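Local coordinates for effector protein B, substrate of the Dot/Icm secretion system (Legionella drancourtii, PDB 4JVS) that acts as a GTPase-activating protein, its GAP domain probably speeding GTP hydrolysis by a host Rab GTPase during infection, at residues A[249-254]-A[297-302]. Numbering follows the deposited sequence.
Sequences ICFEEL and NKICQW
Glu252 OE1 is gripped by Tyr116 OH and by His124 NE2 of helix 118-124, on helix 243-253 next to Phe251, which meets Ile299, while Cys250 and Leu254 present side chains to Ile299, Lys298 and Trp302. This is apolar helix-helix packing against helix 292-306, in the C-terminal subdomain of the LepB-type GAP domain. Ile299 is central to the packing, touching Cys250, Phe251 and Leu254. Its chi2 of 168° sets CD1 anti to CA, and Ile299 CD1 extends to 3.7 Å from Cys250 CB and equally 3.7 Å from Phe251 CE1, approaching the ring obliquely. Trp273 and Leu280 also touch Ile299, so helix 271-280 packs against it too. Phe251 in turn packs edge-to-face with Phe285, and its backbone O accepts a hydrogen bond from Lys295 NZ, a polar link to helix 292-306 just before the paired residues. Leu254 splits its two methyls between partners. Leu254 CD2 meets Ile299 CG1 at 3.5 Å and Lys298 CB at 3.7 Å; Leu254 CD1 reaches Trp302 CZ3, 3.7 Å away, on the six-membered ring. That indole also carries the lysine chain: Lys298 CD rests 3.5 Å above one face of the Trp302 ring, offset toward the rim.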
loop_
_atom_site.group_PDB
_atom_site.type_symbol
_atom_site.label_atom_id
_atom_site.label_comp_id
_atom_site.label_asym_id
_atom_site.label_seq_id
_atom_site.Cartn_x
_atom_site.Cartn_y
_atom_site.Cartn_z
ATOM N N ILE A 249 -9.617 -9.943 14.507
ATOM C CA ILE A 249 -10.658 -10.853 14.025
ATOM C C ILE A 249 -12.041 -10.201 14.129
ATOM O O ILE A 249 -12.806 -10.192 13.165
ATOM C CB ILE A 249 -10.635 -12.215 14.780
ATOM C CG1 ILE A 249 -9.371 -13.005 14.425
ATOM C CG2 ILE A 249 -11.860 -13.024 14.441
ATOM C CD1 ILE A 249 -9.184 -14.300 15.201
ATOM N N CYS A 250 -12.350 -9.647 15.297
ATOM C CA CYS A 250 -13.618 -8.960 15.508
ATOM C C CYS A 250 -13.866 -7.842 14.492
ATOM O O CYS A 250 -14.948 -7.759 13.897
ATOM C CB CYS A 250 -13.672 -8.394 16.920
ATOM S SG CYS A 250 -13.854 -9.666 18.149
ATOM N N PHE A 251 -12.864 -6.983 14.306
ATOM C CA PHE A 251 -12.965 -5.880 13.355
ATOM C C PHE A 251 -13.226 -6.383 11.947
ATOM O O PHE A 251 -13.897 -5.719 11.155
ATOM C CB PHE A 251 -11.694 -5.046 13.368
ATOM C CG PHE A 251 -11.592 -4.128 14.535
ATOM C CD1 PHE A 251 -12.723 -3.556 15.077
ATOM C CD2 PHE A 251 -10.363 -3.827 15.090
ATOM C CE1 PHE A 251 -12.633 -2.706 16.154
ATOM C CE2 PHE A 251 -10.268 -2.974 16.164
ATOM C CZ PHE A 251 -11.403 -2.416 16.696
ATOM N N GLU A 252 -12.690 -7.562 11.650
ATOM C CA GLU A 252 -12.809 -8.151 10.327
ATOM C C GLU A 252 -14.212 -8.720 10.136
ATOM O O GLU A 252 -14.839 -8.516 9.096
ATOM C CB GLU A 252 -11.747 -9.241 10.144
ATOM C CG GLU A 252 -11.567 -9.736 8.716
ATOM C CD GLU A 252 -11.151 -8.643 7.752
ATOM O OE1 GLU A 252 -10.160 -7.921 8.039
ATOM O OE2 GLU A 252 -11.828 -8.505 6.708
ATOM N N GLU A 253 -14.702 -9.416 11.160
ATOM C CA GLU A 253 -16.012 -10.064 11.116
ATOM C C GLU A 253 -17.162 -9.071 10.912
ATOM O O GLU A 253 -18.154 -9.392 10.275
ATOM C CB GLU A 253 -16.224 -10.915 12.378
ATOM C CG GLU A 253 -15.293 -12.128 12.471
ATOM C CD GLU A 253 -15.457 -13.074 11.294
ATOM O OE1 GLU A 253 -16.608 -13.317 10.884
ATOM O OE2 GLU A 253 -14.444 -13.572 10.760
ATOM N N LEU A 254 -17.014 -7.862 11.438
ATOM C CA LEU A 254 -18.012 -6.803 11.262
ATOM C C LEU A 254 -18.225 -6.363 9.802
ATOM O O LEU A 254 -19.236 -5.729 9.476
ATOM C CB LEU A 254 -17.668 -5.597 12.146
ATOM C CG LEU A 254 -18.529 -5.444 13.403
ATOM C CD1 LEU A 254 -19.026 -6.786 13.887
ATOM C CD2 LEU A 254 -17.757 -4.766 14.503
ATOM N N ASN A 297 -18.108 0.237 18.675
ATOM C CA ASN A 297 -19.454 0.314 19.238
ATOM C C ASN A 297 -20.287 -0.949 19.032
ATOM O O ASN A 297 -20.907 -1.438 19.974
ATOM C CB ASN A 297 -20.201 1.541 18.710
ATOM C CG ASN A 297 -19.653 2.834 19.275
ATOM O OD1 ASN A 297 -19.033 2.833 20.338
ATOM N ND2 ASN A 297 -19.871 3.946 18.568
ATOM N N LYS A 298 -20.296 -1.459 17.799
ATOM C CA LYS A 298 -20.952 -2.723 17.450
ATOM C C LYS A 298 -20.466 -3.865 18.338
ATOM O O LYS A 298 -21.254 -4.620 18.883
ATOM C CB LYS A 298 -20.666 -3.068 15.988
ATOM C CG LYS A 298 -21.869 -3.032 15.055
ATOM C CD LYS A 298 -22.595 -4.372 14.990
ATOM C CE LYS A 298 -23.682 -4.381 13.899
ATOM N NZ LYS A 298 -23.147 -4.460 12.501
ATOM N N ILE A 299 -19.152 -3.981 18.473
ATOM C CA ILE A 299 -18.542 -5.049 19.251
ATOM C C ILE A 299 -19.000 -5.022 20.709
ATOM O O ILE A 299 -19.316 -6.058 21.283
ATOM C CB ILE A 299 -17.004 -4.962 19.166
ATOM C CG1 ILE A 299 -16.529 -5.382 17.772
ATOM C CG2 ILE A 299 -16.354 -5.812 20.240
ATOM C CD1 ILE A 299 -15.081 -5.063 17.509
ATOM N N CYS A 300 -19.053 -3.833 21.299
ATOM C CA CYS A 300 -19.540 -3.683 22.670
ATOM C C CYS A 300 -21.026 -4.008 22.780
ATOM O O CYS A 300 -21.441 -4.715 23.689
ATOM C CB CYS A 300 -19.248 -2.275 23.210
ATOM S SG CYS A 300 -17.477 -1.921 23.367
ATOM N N GLN A 301 -21.827 -3.500 21.848
ATOM C CA GLN A 301 -23.260 -3.778 21.860
ATOM C C GLN A 301 -23.551 -5.266 21.616
ATOM O O GLN A 301 -24.645 -5.746 21.904
ATOM C CB GLN A 301 -24.010 -2.896 20.841
ATOM C CG GLN A 301 -23.966 -1.375 21.124
ATOM C CD GLN A 301 -24.852 -0.915 22.296
ATOM O OE1 GLN A 301 -25.282 -1.716 23.126
ATOM N NE2 GLN A 301 -25.123 0.391 22.354
ATOM N N TRP A 302 -22.563 -5.990 21.096
ATOM C CA TRP A 302 -22.707 -7.415 20.825
ATOM C C TRP A 302 -22.225 -8.298 21.977
ATOM O O TRP A 302 -22.645 -9.450 22.091
ATOM C CB TRP A 302 -22.005 -7.797 19.519
ATOM C CG TRP A 302 -22.852 -7.576 18.316
ATOM C CD1 TRP A 302 -24.016 -6.871 18.260
ATOM C CD2 TRP A 302 -22.612 -8.064 16.988
ATOM N NE1 TRP A 302 -24.518 -6.885 16.980
ATOM C CE2 TRP A 302 -23.677 -7.613 16.179
ATOM C CE3 TRP A 302 -21.600 -8.833 16.404
ATOM C CZ2 TRP A 302 -23.766 -7.911 14.821
ATOM C CZ3 TRP A 302 -21.688 -9.130 15.051
ATOM C CH2 TRP A 302 -22.766 -8.670 14.275
#